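Local coordinates for high affinity transport system protein p37 (Mycoplasma hyorhinis, PDB 3EKI), which binds thiamine diphosphate outside the cell membrane as the lipoprotein component of a high-affinity transport system, probably delivering it for uptake, at residues A[120-125]-A[346-351]; A[218-223]-A[330-335]. All coordinates share one frame; numbering follows the deposited sequence.

Of the four segments, 120-125 comes first, the earlier half of contact 1, and the chain does not return to it until 346-351, which closes a loop of 220 residues. Within that loop the chain reaches the other side of the molecule, where 218-223 pairs with 330-335 to close the shorter loop of contact 2, 106 residues long. The two loops therefore nest rather than cross. Strand 331-337 is followed directly by strand 345-349, which takes the chain back to contact 1. Contact 1 ties strands of the antiparallel sheet and contact 2 strands of the mixed sheet, their centres about 38 Å apart on opposite sides of the chain's centre, each with a calcium ion nearby.

Contact 1 (A[120-125]-A[346-351]); sequences LDFGIN and GVFRKS. With CA (calcium ion), chain D.
Leu120 meets Arg349 through its carbonyl O, which lies 3.3 Å from Arg349 CD. At Asp121 backbone and side chain both engage the same arginine. The backbone N of Arg349 bonds to Asp121 O, while Arg349 NE gives a nearly straight bond of 2.7 Å (166°) to Asp121 OD2. That oxygen accepts with its anti lone pair and lies in the guanidinium plane, although the carboxylate is turned 53° from it; Arg349 NH2 adds a weak second bond. Arg349 CG sits between the backbone N and the carbonyl carbon (chi1 65°), and from there the chain runs extended to NE, beside the aspartate. Phe122 and Phe348 form a non-hydrogen-bonded pair whose rings meet edge-to-face, the Phe122 edge directed at the Phe348 face: Phe122 CD1 sits over the ring centre, 3.5 Å from Phe348 CZ, with centroids 4.7 Å apart. Phe122 CZ reaches the backbone of Gly346, 3.7 Å from Gly346 CA. Gly123 and Val347 exchange two backbone hydrogen bonds, and Val347 CG1 packs against Gly123 O. Ile124 closes the ladder, its CG1 4.0 Å from Gly346 CA. Strands 122-125 and 345-349 thus run antiparallel in one sheet, where 345-349 also pairs with 141-152. Asp121 grips the calcium ion with OD1 at 2.3 Å and the shared OD2 at 2.7 Å, in a site completed by Asp43, Ser45, Pro118 and two waters. Two positive partners on OD2 should stabilise the ionised carboxylate; Arg349, also paired with Asp116, ties segment 346-351 to this calcium site.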
loop_
_atom_site.group_PDB
_atom_site.type_symbol
_atom_site.label_atom_id
_atom_site.label_comp_id
_atom_site.label_asym_id
_atom_site.label_seq_id
_atom_site.Cartn_x
_atom_site.Cartn_y
_atom_site.Cartn_z
ATOM N N LEU A 120 23.927 -0.182 2.793
ATOM C CA LEU A 120 22.476 -0.353 2.707
ATOM C C LEU A 120 22.184 -1.721 2.090
ATOM O O LEU A 120 22.448 -1.978 0.917
ATOM C CB LEU A 120 21.800 0.742 1.882
ATOM C CG LEU A 120 20.299 0.532 1.642
ATOM C CD1 LEU A 120 19.538 0.622 2.953
ATOM C CD2 LEU A 120 19.807 1.555 0.635
ATOM N N ASP A 121 21.656 -2.614 2.910
ATOM C CA ASP A 121 21.525 -4.018 2.539
ATOM C C ASP A 121 20.116 -4.470 2.166
ATOM O O ASP A 121 19.965 -5.455 1.432
ATOM C CB ASP A 121 22.021 -4.867 3.714
ATOM C CG ASP A 121 23.425 -4.502 4.172
ATOM O OD1 ASP A 121 23.601 -3.921 5.258
ATOM O OD2 ASP A 121 24.365 -4.715 3.372
ATOM N N PHE A 122 19.093 -3.799 2.689
ATOM C CA PHE A 122 17.739 -4.297 2.500
ATOM C C PHE A 122 16.741 -3.170 2.703
ATOM O O PHE A 122 16.958 -2.226 3.453
ATOM C CB PHE A 122 17.470 -5.410 3.503
ATOM C CG PHE A 122 16.094 -6.001 3.635
ATOM C CD1 PHE A 122 15.737 -7.106 2.894
ATOM C CD2 PHE A 122 15.185 -5.439 4.522
ATOM C CE1 PHE A 122 14.465 -7.653 3.027
ATOM C CE2 PHE A 122 13.909 -5.963 4.657
ATOM C CZ PHE A 122 13.597 -7.079 3.909
ATOM N N GLY A 123 15.609 -3.325 2.023
ATOM C CA GLY A 123 14.467 -2.468 2.391
ATOM C C GLY A 123 13.179 -3.046 1.860
ATOM O O GLY A 123 13.170 -4.048 1.148
ATOM N N ILE A 124 12.039 -2.455 2.232
ATOM C CA ILE A 124 10.731 -2.964 1.831
ATOM C C ILE A 124 10.026 -1.918 0.960
ATOM O O ILE A 124 9.987 -0.760 1.385
ATOM C CB ILE A 124 9.909 -3.339 3.068
ATOM C CG1 ILE A 124 10.629 -4.382 3.921
ATOM C CG2 ILE A 124 8.524 -3.789 2.646
ATOM C CD1 ILE A 124 10.007 -4.664 5.273
ATOM N N ASN A 125 9.593 -2.357 -0.216
ATOM C CA ASN A 125 9.127 -1.485 -1.274
ATOM C C ASN A 125 7.745 -1.895 -1.763
ATOM O O ASN A 125 7.401 -3.059 -1.741
ATOM C CB ASN A 125 10.071 -1.500 -2.493
ATOM C CG ASN A 125 10.039 -0.218 -3.290
ATOM O OD1 ASN A 125 10.753 0.735 -2.984
ATOM N ND2 ASN A 125 9.228 -0.110 -4.342
ATOM N N GLY A 346 10.128 -7.097 0.374
ATOM C CA GLY A 346 11.471 -6.862 0.894
ATOM C C GLY A 346 12.501 -7.371 -0.111
ATOM O O GLY A 346 12.429 -8.482 -0.620
ATOM N N VAL A 347 13.442 -6.481 -0.368
ATOM C CA VAL A 347 14.433 -6.665 -1.400
ATOM C C VAL A 347 15.826 -6.402 -0.867
ATOM O O VAL A 347 16.066 -5.466 -0.110
ATOM C CB VAL A 347 14.053 -5.756 -2.587
ATOM C CG1 VAL A 347 13.998 -4.289 -2.198
ATOM C CG2 VAL A 347 15.035 -5.999 -3.714
ATOM N N PHE A 348 16.765 -7.268 -1.262
ATOM C CA PHE A 348 18.156 -7.193 -0.882
ATOM C C PHE A 348 19.060 -6.651 -1.979
ATOM O O PHE A 348 18.754 -6.889 -3.150
ATOM C CB PHE A 348 18.743 -8.587 -0.562
ATOM C CG PHE A 348 18.293 -9.140 0.770
ATOM C CD1 PHE A 348 18.929 -8.733 1.927
ATOM C CD2 PHE A 348 17.263 -10.063 0.814
ATOM C CE1 PHE A 348 18.519 -9.253 3.144
ATOM C CE2 PHE A 348 16.829 -10.555 2.031
ATOM C CZ PHE A 348 17.457 -10.128 3.177
ATOM N N ARG A 349 20.125 -5.970 -1.601
ATOM C CA ARG A 349 21.238 -5.798 -2.539
ATOM C C ARG A 349 21.749 -7.199 -2.899
ATOM O O ARG A 349 21.658 -8.169 -2.145
ATOM C CB ARG A 349 22.318 -4.868 -2.025
ATOM C CG ARG A 349 23.047 -5.385 -0.799
ATOM C CD ARG A 349 24.209 -4.510 -0.352
ATOM N NE ARG A 349 24.927 -5.134 0.761
ATOM C CZ ARG A 349 25.930 -5.981 0.724
ATOM N NH1 ARG A 349 26.426 -6.382 -0.436
ATOM N NH2 ARG A 349 26.450 -6.444 1.859
ATOM N N LYS A 350 22.251 -7.327 -4.126
ATOM C CA LYS A 350 22.467 -8.617 -4.742
ATOM C C LYS A 350 23.523 -9.460 -4.029
ATOM O O LYS A 350 23.388 -10.687 -4.001
ATOM C CB LYS A 350 22.888 -8.425 -6.205
ATOM C CG LYS A 350 22.504 -9.574 -7.126
ATOM C CD LYS A 350 23.107 -9.298 -8.501
ATOM C CE LYS A 350 22.353 -9.990 -9.615
ATOM N NZ LYS A 350 22.280 -9.116 -10.820
ATOM N N SER A 351 24.540 -8.804 -3.493
ATOM C CA SER A 351 25.663 -9.567 -2.940
ATOM C C SER A 351 25.525 -9.964 -1.488
ATOM O O SER A 351 26.461 -10.539 -0.917
ATOM C CB SER A 351 26.981 -8.783 -3.152
ATOM O OG SER A 351 27.239 -8.681 -4.553
HETATM CA CA CA D . 25.858 -4.003 5.538
HETATM O O HOH W 1 25.549 -2.296 7.493
HETATM O O HOH W 2 28.239 -3.650 6.326
#

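Contact 2 (A[218-223]-A[330-335]); sequences MIWIKG and EKMEAL. With CA (calcium ion), chain E.
Met332 CG lies anti to its backbone N (chi1 -160°) and the chain continues extended, while Trp220 CG is anti to its own carbonyl carbon (chi1 -63°); the two side chains cross at about a right angle. Met332 CE rests over one face of Trp220, 3.8 Å from the centroid of the five-membered ring, a CH-pi contact, with SD in a more oblique Met-aromatic approach. Met218 CE sits over the opposite face, toward the rim, and also touches Ala334 CB at 3.6 Å, so two methyl groups sandwich the indole. On the other side of the sheet Ile221 CG1 packs on Glu333 CG, 3.8 Å away, and Ile221 CG2 meets Leu335 CB. Five backbone hydrogen bonds join the antiparallel strands, including a 2.9 Å link from Ile221 N to Glu333 O. Near the end of the ladder Lys222 NZ and Glu330 OE1 stay 4.1 Å apart, beyond a salt bridge, but a water accepts from NZ and lies within bonding distance of OE1; NZ also bonds to Leu299 O. Glu330 O binds a calcium ion at 2.3 Å, with Thr326 and Lys327 in the same site. Strand 331-337 is outermost on this side of the mixed sheet, with 217-223 between it and 304-308. Helix 225-236 packs on Ile221 and gives Glu333 a salt bridge from Lys232, while helix 170-184 lies against Ala334.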
loop_
_atom_site.group_PDB
_atom_site.type_symbol
_atom_site.label_atom_id
_atom_site.label_comp_id
_atom_site.label_asym_id
_atom_site.label_seq_id
_atom_site.Cartn_x
_atom_site.Cartn_y
_atom_site.Cartn_z
ATOM N N MET A 218 -9.050 2.335 -4.976
ATOM C CA MET A 218 -10.504 2.542 -5.031
ATOM C C MET A 218 -10.785 3.888 -5.660
ATOM O O MET A 218 -9.945 4.781 -5.656
ATOM C CB MET A 218 -11.120 2.468 -3.652
ATOM C CG MET A 218 -10.721 3.560 -2.695
ATOM S SD MET A 218 -11.491 3.379 -1.081
ATOM C CE MET A 218 -13.188 3.758 -1.464
ATOM N N ILE A 219 -11.983 4.026 -6.209
ATOM C CA ILE A 219 -12.438 5.280 -6.769
ATOM C C ILE A 219 -13.606 5.807 -5.916
ATOM O O ILE A 219 -14.561 5.059 -5.774
ATOM C CB ILE A 219 -12.894 5.131 -8.232
ATOM C CG1 ILE A 219 -11.768 4.601 -9.130
ATOM C CG2 ILE A 219 -13.465 6.429 -8.778
ATOM C CD1 ILE A 219 -12.106 4.308 -10.560
ATOM N N TRP A 220 -13.443 7.015 -5.448
ATOM C CA TRP A 220 -14.435 7.773 -4.709
ATOM C C TRP A 220 -15.154 8.748 -5.631
ATOM O O TRP A 220 -14.571 9.266 -6.569
ATOM C CB TRP A 220 -13.791 8.608 -3.625
ATOM C CG TRP A 220 -13.075 7.923 -2.530
ATOM C CD1 TRP A 220 -11.737 7.600 -2.495
ATOM C CD2 TRP A 220 -13.619 7.452 -1.289
ATOM N NE1 TRP A 220 -11.429 6.972 -1.315
ATOM C CE2 TRP A 220 -12.568 6.868 -0.555
ATOM C CE3 TRP A 220 -14.904 7.480 -0.727
ATOM C CZ2 TRP A 220 -12.737 6.310 0.705
ATOM C CZ3 TRP A 220 -15.050 6.915 0.529
ATOM C CH2 TRP A 220 -13.990 6.339 1.236
ATOM N N ILE A 221 -16.416 9.024 -5.277
ATOM C CA ILE A 221 -17.201 10.100 -5.852
ATOM C C ILE A 221 -17.799 10.943 -4.734
ATOM O O ILE A 221 -18.009 10.448 -3.631
ATOM C CB ILE A 221 -18.264 9.567 -6.817
ATOM C CG1 ILE A 221 -19.293 8.652 -6.179
ATOM C CG2 ILE A 221 -17.546 8.866 -7.996
ATOM C CD1 ILE A 221 -20.452 8.294 -7.103
ATOM N N LYS A 222 -18.001 12.224 -5.077
ATOM C CA LYS A 222 -18.503 13.172 -4.076
ATOM C C LYS A 222 -19.463 14.145 -4.733
ATOM O O LYS A 222 -19.172 14.576 -5.840
ATOM C CB LYS A 222 -17.367 13.943 -3.432
ATOM C CG LYS A 222 -17.784 15.061 -2.511
ATOM C CD LYS A 222 -17.183 16.400 -2.708
ATOM C CE LYS A 222 -16.727 16.842 -4.069
ATOM N NZ LYS A 222 -16.187 18.202 -4.094
ATOM N N GLY A 223 -20.549 14.486 -4.051
ATOM C CA GLY A 223 -21.371 15.589 -4.525
ATOM C C GLY A 223 -22.647 15.688 -3.711
ATOM O O GLY A 223 -22.838 14.872 -2.814
ATOM N N GLU A 330 -23.411 17.445 0.942
ATOM C CA GLU A 330 -22.694 16.545 0.046
ATOM C C GLU A 330 -22.221 15.321 0.813
ATOM O O GLU A 330 -22.120 15.327 2.032
ATOM C CB GLU A 330 -21.516 17.264 -0.618
ATOM C CG GLU A 330 -21.976 18.518 -1.341
ATOM C CD GLU A 330 -20.939 19.192 -2.204
ATOM O OE1 GLU A 330 -19.788 18.713 -2.234
ATOM O OE2 GLU A 330 -21.291 20.210 -2.851
ATOM N N LYS A 331 -21.954 14.246 0.093
ATOM C CA LYS A 331 -21.463 13.011 0.616
ATOM C C LYS A 331 -20.323 12.556 -0.320
ATOM O O LYS A 331 -20.311 12.830 -1.508
ATOM C CB LYS A 331 -22.493 11.885 0.649
ATOM C CG LYS A 331 -23.888 12.172 1.140
ATOM C CD LYS A 331 -24.704 10.891 1.200
ATOM C CE LYS A 331 -25.119 10.423 -0.191
ATOM N NZ LYS A 331 -25.845 11.482 -0.948
ATOM N N MET A 332 -19.415 11.812 0.266
ATOM C CA MET A 332 -18.370 11.092 -0.439
ATOM C C MET A 332 -18.591 9.598 -0.272
ATOM O O MET A 332 -18.815 9.118 0.848
ATOM C CB MET A 332 -17.052 11.510 0.187
ATOM C CG MET A 332 -15.809 11.297 -0.622
ATOM S SD MET A 332 -14.372 12.029 0.221
ATOM C CE MET A 332 -13.113 10.943 -0.461
ATOM N N GLU A 333 -18.552 8.835 -1.356
ATOM C CA GLU A 333 -18.797 7.412 -1.283
ATOM C C GLU A 333 -17.938 6.657 -2.289
ATOM O O GLU A 333 -17.468 7.242 -3.264
ATOM C CB GLU A 333 -20.277 7.098 -1.538
ATOM C CG GLU A 333 -20.764 7.491 -2.912
ATOM C CD GLU A 333 -22.283 7.581 -3.027
ATOM O OE1 GLU A 333 -22.796 7.210 -4.100
ATOM O OE2 GLU A 333 -23.003 8.013 -2.108
ATOM N N ALA A 334 -17.767 5.375 -2.031
ATOM C CA ALA A 334 -17.030 4.515 -2.924
ATOM C C ALA A 334 -17.863 4.180 -4.162
ATOM O O ALA A 334 -19.032 3.803 -4.036
ATOM C CB ALA A 334 -16.632 3.240 -2.196
ATOM N N LEU A 335 -17.237 4.279 -5.323
ATOM C CA LEU A 335 -17.843 3.850 -6.578
ATOM C C LEU A 335 -17.480 2.431 -6.960
ATOM O O LEU A 335 -18.320 1.582 -7.282
ATOM C CB LEU A 335 -17.439 4.838 -7.671
ATOM C CG LEU A 335 -17.868 4.455 -9.095
ATOM C CD1 LEU A 335 -19.352 4.624 -9.259
ATOM C CD2 LEU A 335 -17.052 5.302 -10.064
HETATM CA CA CA E . -21.381 15.881 4.128
HETATM O O HOH W 3 -17.235 20.167 -2.524
HETATM O O HOH W 4 -23.452 15.797 5.095
HETATM O O HOH W 5 -21.166 13.617 4.658
#